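Local coordinates for protein glycosyl hyrolase, family 3 (Deinococcus radiodurans, PDB 3TEV) that probably hydrolyses O-glycosidic bonds, as a glycoside hydrolase of family 3 built on a TIM-barrel domain, at residues R122-N127 and F331-A335; N114-R119 and G167-V173; L194-S200 and H226-A231. The contacts are given in a common frame with arbitrary orientation. Numbering follows the deposited sequence.

Contact 1 of 3, residues R122-N127 and F331-A335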
loop_
_atom_site.group_PDB
_atom_site.type_symbol
_atom_site.label_atom_id
_atom_site.label_comp_id
_atom_site.label_asym_id
_atom_site.label_seq_id
_atom_site.Cartn_x
_atom_site.Cartn_y
_atom_site.Cartn_z
ATOM N N ARG A 122 12.210 1.595 12.459
ATOM C CA ARG A 122 12.063 0.709 13.596
ATOM C C ARG A 122 12.347 1.431 14.930
ATOM O O ARG A 122 11.606 1.248 15.906
ATOM C CB ARG A 122 12.944 -0.538 13.408
ATOM C CG ARG A 122 12.761 -1.656 14.444
ATOM C CD ARG A 122 11.545 -2.547 14.138
ATOM N NE ARG A 122 10.314 -1.761 13.954
ATOM C CZ ARG A 122 9.485 -1.393 14.932
ATOM N NH1 ARG A 122 8.431 -0.653 14.645
ATOM N NH2 ARG A 122 9.710 -1.759 16.190
ATOM N N SER A 123 13.372 2.278 14.979
ATOM C CA SER A 123 13.652 2.988 16.232
ATOM C C SER A 123 12.592 4.026 16.634
ATOM O O SER A 123 12.471 4.339 17.816
ATOM C CB SER A 123 15.074 3.569 16.291
ATOM O OG SER A 123 15.132 4.852 15.687
ATOM N N VAL A 124 11.799 4.523 15.683
ATOM C CA VAL A 124 10.715 5.451 16.049
ATOM C C VAL A 124 9.352 4.778 16.214
ATOM O O VAL A 124 8.423 5.397 16.703
ATOM C CB VAL A 124 10.633 6.712 15.126
ATOM C CG1 VAL A 124 11.955 7.498 15.176
ATOM C CG2 VAL A 124 10.267 6.341 13.696
ATOM N N GLY A 125 9.247 3.518 15.805
ATOM C CA GLY A 125 8.067 2.696 16.053
ATOM C C GLY A 125 7.167 2.532 14.847
ATOM O O GLY A 125 5.940 2.350 14.987
ATOM N N ILE A 126 7.770 2.621 13.662
ATOM C CA ILE A 126 7.065 2.415 12.402
ATOM C C ILE A 126 7.340 0.995 11.922
ATOM O O ILE A 126 8.490 0.538 11.968
ATOM C CB ILE A 126 7.519 3.453 11.338
ATOM C CG1 ILE A 126 6.874 4.817 11.646
ATOM C CG2 ILE A 126 7.121 3.005 9.929
ATOM C CD1 ILE A 126 7.638 6.033 11.085
ATOM N N ASN A 127 6.307 0.296 11.464
ATOM C CA ASN A 127 6.483 -1.087 11.030
ATOM C C ASN A 127 6.101 -1.355 9.568
ATOM O O ASN A 127 6.034 -2.507 9.136
ATOM C CB ASN A 127 5.772 -2.061 11.997
ATOM C CG ASN A 127 4.246 -1.845 12.067
ATOM O OD1 ASN A 127 3.705 -0.860 11.555
ATOM N ND2 ASN A 127 3.554 -2.786 12.695
ATOM N N PHE A 331 5.899 -8.239 11.989
ATOM C CA PHE A 331 6.567 -6.954 12.036
ATOM C C PHE A 331 5.890 -6.055 13.088
ATOM O O PHE A 331 5.226 -5.077 12.746
ATOM C CB PHE A 331 6.497 -6.285 10.657
ATOM C CG PHE A 331 7.131 -7.088 9.538
ATOM C CD1 PHE A 331 8.514 -7.311 9.511
ATOM C CD2 PHE A 331 6.354 -7.591 8.497
ATOM C CE1 PHE A 331 9.122 -8.019 8.465
ATOM C CE2 PHE A 331 6.948 -8.293 7.427
ATOM C CZ PHE A 331 8.339 -8.522 7.421
ATOM N N PRO A 332 6.058 -6.384 14.376
ATOM C CA PRO A 332 5.395 -5.598 15.409
ATOM C C PRO A 332 5.871 -4.136 15.446
ATOM O O PRO A 332 7.067 -3.857 15.276
ATOM C CB PRO A 332 5.758 -6.330 16.711
ATOM C CG PRO A 332 6.989 -7.105 16.406
ATOM C CD PRO A 332 7.041 -7.342 14.925
ATOM N N ALA A 333 4.933 -3.219 15.671
ATOM C CA ALA A 333 5.257 -1.804 15.745
ATOM C C ALA A 333 6.089 -1.433 16.969
ATOM O O ALA A 333 7.072 -0.713 16.841
ATOM C CB ALA A 333 4.004 -0.961 15.687
ATOM N N GLN A 334 5.707 -1.904 18.151
ATOM C CA GLN A 334 6.370 -1.452 19.370
ATOM C C GLN A 334 7.902 -1.299 19.176
ATOM O O GLN A 334 8.604 -2.271 18.875
ATOM C CB GLN A 334 6.004 -2.352 20.565
ATOM C CG GLN A 334 6.438 -1.797 21.922
ATOM C CD GLN A 334 5.874 -2.579 23.096
ATOM O OE1 GLN A 334 4.801 -3.184 23.006
ATOM N NE2 GLN A 334 6.594 -2.556 24.215
ATOM N N ALA A 335 8.381 -0.059 19.337
ATOM C CA ALA A 335 9.763 0.353 19.077
ATOM C C ALA A 335 10.785 -0.380 19.940
ATOM O O ALA A 335 10.953 -0.061 21.119
ATOM C CB ALA A 335 9.899 1.860 19.288
#

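Contact 2 of 3, residues N114-R119 and G167-V173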
loop_
_atom_site.group_PDB
_atom_site.type_symbol
_atom_site.label_atom_id
_atom_site.label_comp_id
_atom_site.label_asym_id
_atom_site.label_seq_id
_atom_site.Cartn_x
_atom_site.Cartn_y
_atom_site.Cartn_z
ATOM N N ASN A 114 18.491 0.591 2.275
ATOM C CA ASN A 114 17.153 0.284 2.763
ATOM C C ASN A 114 17.172 -0.288 4.187
ATOM O O ASN A 114 16.273 -0.006 5.000
ATOM C CB ASN A 114 16.418 -0.608 1.756
ATOM C CG ASN A 114 15.874 0.197 0.572
ATOM O OD1 ASN A 114 14.764 0.728 0.635
ATOM N ND2 ASN A 114 16.663 0.312 -0.499
ATOM N N ALA A 115 18.213 -1.058 4.500
ATOM C CA ALA A 115 18.366 -1.586 5.844
ATOM C C ALA A 115 18.538 -0.450 6.832
ATOM O O ALA A 115 17.918 -0.474 7.895
ATOM C CB ALA A 115 19.519 -2.553 5.930
ATOM N N ALA A 116 19.353 0.554 6.482
ATOM C CA ALA A 116 19.544 1.723 7.363
ATOM C C ALA A 116 18.269 2.544 7.514
ATOM O O ALA A 116 17.971 3.036 8.587
ATOM C CB ALA A 116 20.643 2.600 6.867
ATOM N N LEU A 117 17.527 2.703 6.429
ATOM C CA LEU A 117 16.279 3.420 6.495
ATOM C C LEU A 117 15.303 2.669 7.413
ATOM O O LEU A 117 14.631 3.268 8.253
ATOM C CB LEU A 117 15.706 3.616 5.089
ATOM C CG LEU A 117 14.234 4.037 4.997
ATOM C CD1 LEU A 117 13.937 5.366 5.780
ATOM C CD2 LEU A 117 13.795 4.126 3.518
ATOM N N ALA A 118 15.251 1.353 7.265
ATOM C CA ALA A 118 14.340 0.538 8.079
ATOM C C ALA A 118 14.697 0.594 9.581
ATOM O O ALA A 118 13.793 0.648 10.430
ATOM C CB ALA A 118 14.276 -0.896 7.562
ATOM N N ARG A 119 15.995 0.621 9.896
ATOM C CA ARG A 119 16.467 0.737 11.283
ATOM C C ARG A 119 16.032 2.051 11.910
ATOM O O ARG A 119 15.683 2.086 13.094
ATOM C CB ARG A 119 18.002 0.630 11.397
ATOM C CG ARG A 119 18.558 -0.772 11.246
ATOM C CD ARG A 119 20.038 -0.864 11.635
ATOM N NE ARG A 119 20.903 -0.058 10.769
ATOM C CZ ARG A 119 21.421 -0.467 9.608
ATOM N NH1 ARG A 119 21.171 -1.685 9.141
ATOM N NH2 ARG A 119 22.210 0.345 8.918
ATOM N N GLY A 167 16.271 -5.550 2.726
ATOM C CA GLY A 167 16.743 -4.578 3.703
ATOM C C GLY A 167 15.687 -4.205 4.735
ATOM O O GLY A 167 16.023 -3.961 5.889
ATOM N N HIS A 168 14.415 -4.160 4.330
ATOM C CA HIS A 168 13.334 -3.854 5.263
ATOM C C HIS A 168 13.002 -5.075 6.113
ATOM O O HIS A 168 12.968 -5.014 7.332
ATOM C CB HIS A 168 12.091 -3.362 4.510
ATOM C CG HIS A 168 12.151 -1.916 4.150
ATOM N ND1 HIS A 168 12.783 -1.459 3.015
ATOM C CD2 HIS A 168 11.699 -0.819 4.801
ATOM C CE1 HIS A 168 12.703 -0.139 2.972
ATOM N NE2 HIS A 168 12.052 0.275 4.048
ATOM N N THR A 169 12.754 -6.180 5.435
ATOM C CA THR A 169 12.382 -7.440 6.038
ATOM C C THR A 169 13.364 -7.862 7.123
ATOM O O THR A 169 12.957 -8.187 8.247
ATOM C CB THR A 169 12.259 -8.496 4.927
ATOM O OG1 THR A 169 11.027 -8.272 4.227
ATOM C CG2 THR A 169 12.221 -9.879 5.488
ATOM N N ARG A 170 14.660 -7.821 6.812
ATOM C CA ARG A 170 15.654 -8.228 7.801
ATOM C C ARG A 170 15.766 -7.262 8.994
ATOM O O ARG A 170 16.302 -7.638 10.035
ATOM C CB ARG A 170 17.023 -8.506 7.152
ATOM C CG ARG A 170 17.797 -7.281 6.670
ATOM C CD ARG A 170 19.072 -7.781 5.981
ATOM N NE ARG A 170 20.016 -6.803 5.428
ATOM C CZ ARG A 170 20.847 -6.040 6.146
ATOM N NH1 ARG A 170 20.772 -6.046 7.488
ATOM N NH2 ARG A 170 21.739 -5.238 5.522
ATOM N N GLU A 171 15.254 -6.034 8.845
ATOM C CA GLU A 171 15.260 -5.076 9.947
ATOM C C GLU A 171 13.909 -4.989 10.681
ATOM O O GLU A 171 13.715 -4.122 11.539
ATOM C CB GLU A 171 15.744 -3.687 9.502
ATOM C CG GLU A 171 17.219 -3.620 8.976
ATOM C CD GLU A 171 18.308 -3.958 10.010
ATOM O OE1 GLU A 171 18.000 -4.233 11.192
ATOM O OE2 GLU A 171 19.509 -3.958 9.632
ATOM N N GLY A 172 12.977 -5.884 10.363
ATOM C CA GLY A 172 11.672 -5.866 11.023
ATOM C C GLY A 172 10.693 -4.770 10.606
ATOM O O GLY A 172 9.840 -4.392 11.395
ATOM N N VAL A 173 10.801 -4.262 9.377
ATOM C CA VAL A 173 9.817 -3.331 8.839
ATOM C C VAL A 173 9.197 -3.997 7.608
ATOM O O VAL A 173 9.931 -4.523 6.743
ATOM C CB VAL A 173 10.467 -1.972 8.433
ATOM C CG1 VAL A 173 9.482 -1.082 7.677
ATOM C CG2 VAL A 173 11.019 -1.235 9.643
HETATM O O HOH W 1 23.113 -3.045 7.086
#

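Contact 3 of 3, residues L194-S200 and H226-A231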
loop_
_atom_site.group_PDB
_atom_site.type_symbol
_atom_site.label_atom_id
_atom_site.label_comp_id
_atom_site.label_asym_id
_atom_site.label_seq_id
_atom_site.Cartn_x
_atom_site.Cartn_y
_atom_site.Cartn_z
ATOM N N LEU A 194 -9.358 8.003 -15.554
ATOM C CA LEU A 194 -8.416 7.029 -15.020
ATOM C C LEU A 194 -7.311 6.792 -16.042
ATOM O O LEU A 194 -7.587 6.685 -17.223
ATOM C CB LEU A 194 -9.113 5.703 -14.700
ATOM C CG LEU A 194 -10.123 5.751 -13.547
ATOM C CD1 LEU A 194 -10.902 4.443 -13.470
ATOM C CD2 LEU A 194 -9.430 6.053 -12.201
ATOM N N PRO A 195 -6.052 6.733 -15.594
ATOM C CA PRO A 195 -5.016 6.380 -16.552
ATOM C C PRO A 195 -5.233 4.969 -17.079
ATOM O O PRO A 195 -5.779 4.123 -16.361
ATOM C CB PRO A 195 -3.719 6.456 -15.736
ATOM C CG PRO A 195 -4.115 6.735 -14.322
ATOM C CD PRO A 195 -5.516 7.183 -14.295
ATOM N N ARG A 196 -4.832 4.735 -18.329
ATOM C CA ARG A 196 -4.962 3.435 -18.981
ATOM C C ARG A 196 -3.610 2.892 -19.437
ATOM O O ARG A 196 -2.683 3.651 -19.714
ATOM C CB ARG A 196 -5.882 3.510 -20.206
ATOM C CG ARG A 196 -7.280 4.004 -19.945
ATOM C CD ARG A 196 -8.157 3.880 -21.198
ATOM N NE ARG A 196 -8.632 2.510 -21.427
ATOM C CZ ARG A 196 -9.746 1.991 -20.890
ATOM N NH1 ARG A 196 -10.515 2.728 -20.082
ATOM N NH2 ARG A 196 -10.095 0.731 -21.160
ATOM N N VAL A 197 -3.516 1.571 -19.524
ATOM C CA VAL A 197 -2.412 0.904 -20.179
ATOM C C VAL A 197 -3.044 -0.004 -21.219
ATOM O O VAL A 197 -3.872 -0.842 -20.892
ATOM C CB VAL A 197 -1.561 0.100 -19.179
ATOM C CG1 VAL A 197 -0.521 -0.776 -19.902
ATOM C CG2 VAL A 197 -0.879 1.037 -18.206
ATOM N N SER A 198 -2.671 0.177 -22.476
ATOM C CA SER A 198 -3.323 -0.573 -23.544
ATOM C C SER A 198 -2.445 -1.686 -24.151
ATOM O O SER A 198 -2.809 -2.283 -25.168
ATOM C CB SER A 198 -3.768 0.388 -24.636
ATOM O OG SER A 198 -2.601 0.904 -25.255
ATOM N N LYS A 199 -1.296 -1.951 -23.531
ATOM C CA LYS A 199 -0.383 -3.031 -23.949
ATOM C C LYS A 199 -1.038 -4.399 -23.858
ATOM O O LYS A 199 -1.909 -4.628 -23.012
ATOM C CB LYS A 199 0.854 -3.047 -23.042
ATOM C CG LYS A 199 1.700 -1.791 -23.128
ATOM C CD LYS A 199 2.860 -1.832 -22.150
ATOM C CE LYS A 199 3.671 -0.555 -22.265
ATOM N NZ LYS A 199 4.820 -0.539 -21.317
ATOM N N SER A 200 -0.584 -5.314 -24.708
ATOM C CA SER A 200 -1.025 -6.706 -24.674
ATOM C C SER A 200 -0.544 -7.429 -23.419
ATOM O O SER A 200 0.386 -6.976 -22.728
ATOM C CB SER A 200 -0.498 -7.447 -25.904
ATOM O OG SER A 200 0.915 -7.593 -25.812
ATOM N N HIS A 226 -4.684 2.714 -9.287
ATOM C CA HIS A 226 -5.940 3.101 -9.935
ATOM C C HIS A 226 -5.739 3.200 -11.457
ATOM O O HIS A 226 -5.925 4.255 -12.035
ATOM C CB HIS A 226 -6.444 4.459 -9.422
ATOM C CG HIS A 226 -6.605 4.549 -7.939
ATOM N ND1 HIS A 226 -7.158 3.534 -7.175
ATOM C CD2 HIS A 226 -6.323 5.559 -7.078
ATOM C CE1 HIS A 226 -7.178 3.909 -5.909
ATOM N NE2 HIS A 226 -6.684 5.133 -5.823
ATOM N N ILE A 227 -5.355 2.108 -12.100
ATOM C CA ILE A 227 -5.069 2.136 -13.529
ATOM C C ILE A 227 -5.870 1.054 -14.234
ATOM O O ILE A 227 -6.026 -0.041 -13.709
ATOM C CB ILE A 227 -3.555 1.912 -13.781
ATOM C CG1 ILE A 227 -2.733 3.000 -13.079
ATOM C CG2 ILE A 227 -3.227 1.846 -15.295
ATOM C CD1 ILE A 227 -1.266 2.599 -12.881
ATOM N N VAL A 228 -6.378 1.373 -15.417
ATOM C CA VAL A 228 -7.142 0.421 -16.209
ATOM C C VAL A 228 -6.178 -0.266 -17.182
ATOM O O VAL A 228 -5.516 0.411 -17.983
ATOM C CB VAL A 228 -8.333 1.115 -16.982
ATOM C CG1 VAL A 228 -9.159 0.095 -17.743
ATOM C CG2 VAL A 228 -9.241 1.895 -16.025
ATOM N N TYR A 229 -6.073 -1.595 -17.089
ATOM C CA TYR A 229 -5.280 -2.397 -18.051
ATOM C C TYR A 229 -6.221 -3.122 -19.006
ATOM O O TYR A 229 -6.866 -4.096 -18.603
ATOM C CB TYR A 229 -4.383 -3.399 -17.322
ATOM C CG TYR A 229 -3.397 -2.711 -16.419
ATOM C CD1 TYR A 229 -2.040 -2.603 -16.754
ATOM C CD2 TYR A 229 -3.837 -2.116 -15.242
ATOM C CE1 TYR A 229 -1.146 -1.915 -15.917
ATOM C CE2 TYR A 229 -2.972 -1.458 -14.409
ATOM C CZ TYR A 229 -1.639 -1.347 -14.741
ATOM O OH TYR A 229 -0.833 -0.668 -13.842
ATOM N N ASP A 230 -6.306 -2.635 -20.249
ATOM C CA ASP A 230 -7.144 -3.233 -21.297
ATOM C C ASP A 230 -7.009 -4.757 -21.407
ATOM O O ASP A 230 -7.986 -5.461 -21.672
ATOM C CB ASP A 230 -6.809 -2.645 -22.679
ATOM C CG ASP A 230 -7.142 -1.167 -22.806
ATOM O OD1 ASP A 230 -7.754 -0.577 -21.897
ATOM O OD2 ASP A 230 -6.784 -0.581 -23.845
ATOM N N ALA A 231 -5.795 -5.261 -21.227
ATOM C CA ALA A 231 -5.527 -6.675 -21.468
ATOM C C ALA A 231 -5.963 -7.541 -20.288
ATOM O O ALA A 231 -6.031 -8.745 -20.428
ATOM C CB ALA A 231 -4.051 -6.902 -21.798
HETATM O O HOH W 2 -3.475 -3.722 -21.020
#

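Contact 1 of 3, residues R122-N127 and F331-A335
A Schellman motif ends helix 107-124 here, and the last modelled residues of the chain fold against it. G125 is the C-prime residue, with positive phi. G125 N makes a weak bond of 3.3 Å to R122 O, and I126 N returns to L121 O. A side chain at G125 would be jammed against the carbonyl of V124, and an ideal CB would lie 3.7 Å from A335 CB. The turn leads into strand 128-129 of the TIM barrel.

The segment 331-335 has no regular structure. R122 bonds two of its carbonyls and N127 a third. R122 NH1 bonds A333 O at 2.6 Å, and R122 NH2 bonds Q334 O at 2.9 Å. R122 NH2 also reaches A333 O at 2.9 Å, so that oxygen accepts from both nitrogens. Both carbonyls lie near the guanidinium plane, while P332 O sits over one face, badly angled for a hydrogen bond to R122. R122 NH1 also donates to I126 O at 2.9 Å. One arginine thus ties its own helix end to the C-terminal tail.

N127 serves the other end of the contact. Its ND2 donates to F331 O and also to A75 O, while N127 OD1 accepts from I77 N of strand 76-79, the sheet neighbour of strand 128-129. The amide is therefore satisfied on both sides.

Beyond the hydrogen bonds the packing is slight. A335 CB packs 3.8 Å from G125 CA. S123 O, which approaches A335 CB, is bonded by R61 of helix 57-71. At the buried end, N127 ND2 stands 2.8 Å from F331 O.

Contact 2 of 3, residues N114-R119 and G167-V173
Helices 107-124 and 154-169 of the TIM-barrel domain pack side by side here, with small residues at the crossing. The closest CA pair is A115 and G167, 4.0 Å apart. G167 makes this possible: an ideal CB there would fall 2.9 Å from A115 N, a clash. A115 CA also makes a CA-H...O contact with G167 O at 3.3 Å.

Van der Waals packing centres on A118. A118 CB lies 3.7 Å from E171 CB, 3.8 Å from H168 CD2 and 3.9 Å from V173 CG2. V173 CG2 also comes 3.4 Å from A118 O.

N114 and H168 meet separately. The H168 ring carries N114 O over one face, and N114 OD1 is 3.2 Å from H168 CE1. The polar ends of both side chains bond outside this contact: H168 ND1 to A164 O and NE2 to N129, and N114 ND2 to T110 O.

The ionic part lies at the exposed edge. R119 NH1 bonds E171 OE2 at 2.9 Å, and R170 NH1 reaches the same oxygen at 3.2 Å, so one carboxylate oxygen joins two arginines. Water 1 accepts from R119 NH1 at 3.1 Å and from R170 NH2 at 3.0 Å. R170 also pairs with E111 and D112 of helix 107-124, and A115 CB lies over one face of its guanidinium.

G172, with positive phi, is the C-prime residue of a Schellman motif that ends helix 154-169 and turns the chain toward strand 174-180. The chemistry implies two layers: close small-residue packing inside, and a salt-bridge network with one bridging water at the exposed edge.

Contact 3 of 3, residues L194-S200 and H226-A231
R196 and D230 form the salt bridge of this contact. R196 NH2 bonds D230 OD1 at 2.8 Å, and R196 NE adds a weak bond to D230 OD1 at 3.2 Å. R196 NH2 also donates to A234 O. Three backbone bonds run beside this pair: V228 N to P195 O at 3.0 Å, V197 N to V228 O at 2.8 Å and D230 N to V197 O at 3.1 Å. Water 2 extends the ladder, donating to V197 O and K199 O and accepting from A231 N.

The side chains divide between two faces. R196 and V228 share one, where V228 CG1 lies over the guanidinium, 3.6 Å from R196 NH2. V197 and Y229 share the other, with V197 CB 3.7 Å from Y229 CD1. I227 CG2 meets V197 CG2 at 3.8 Å. L194 CD1 touches V228 CG2 at 4.0 Å. Y229 OH bonds G182 O, and L204 of helix 201-206 touches V197 and A231.

This is a two-stranded parallel sheet, separate from the barrel's eight strands. It pairs loops after neighbouring strands 174-180 and 221-224: beta-alpha loops at the C-terminal end of a TIM barrel, where such enzymes usually place the active site.

Overall arrangement
Contacts 1 and 2 share helix 107-124, and their centres lie about 11 Å apart. They touch where the F331 ring meets G172 and V173, and where R122 nears E171 and G172. In both, a Schellman glycine lets a helix end turn toward a barrel strand. Contact 2 is mostly buried helix packing with charge at its edge. Contact 1 is only partly buried and relies on side chains that satisfy tail carbonyls. Contact 3 lies across the chain's centre, about 36 and 33 Å from contacts 1 and 2, centre to centre. It is also partly buried, but its polar bonds are mainly backbone to backbone, where contact 1 uses side-chain donors and contact 2 a side-chain salt bridge.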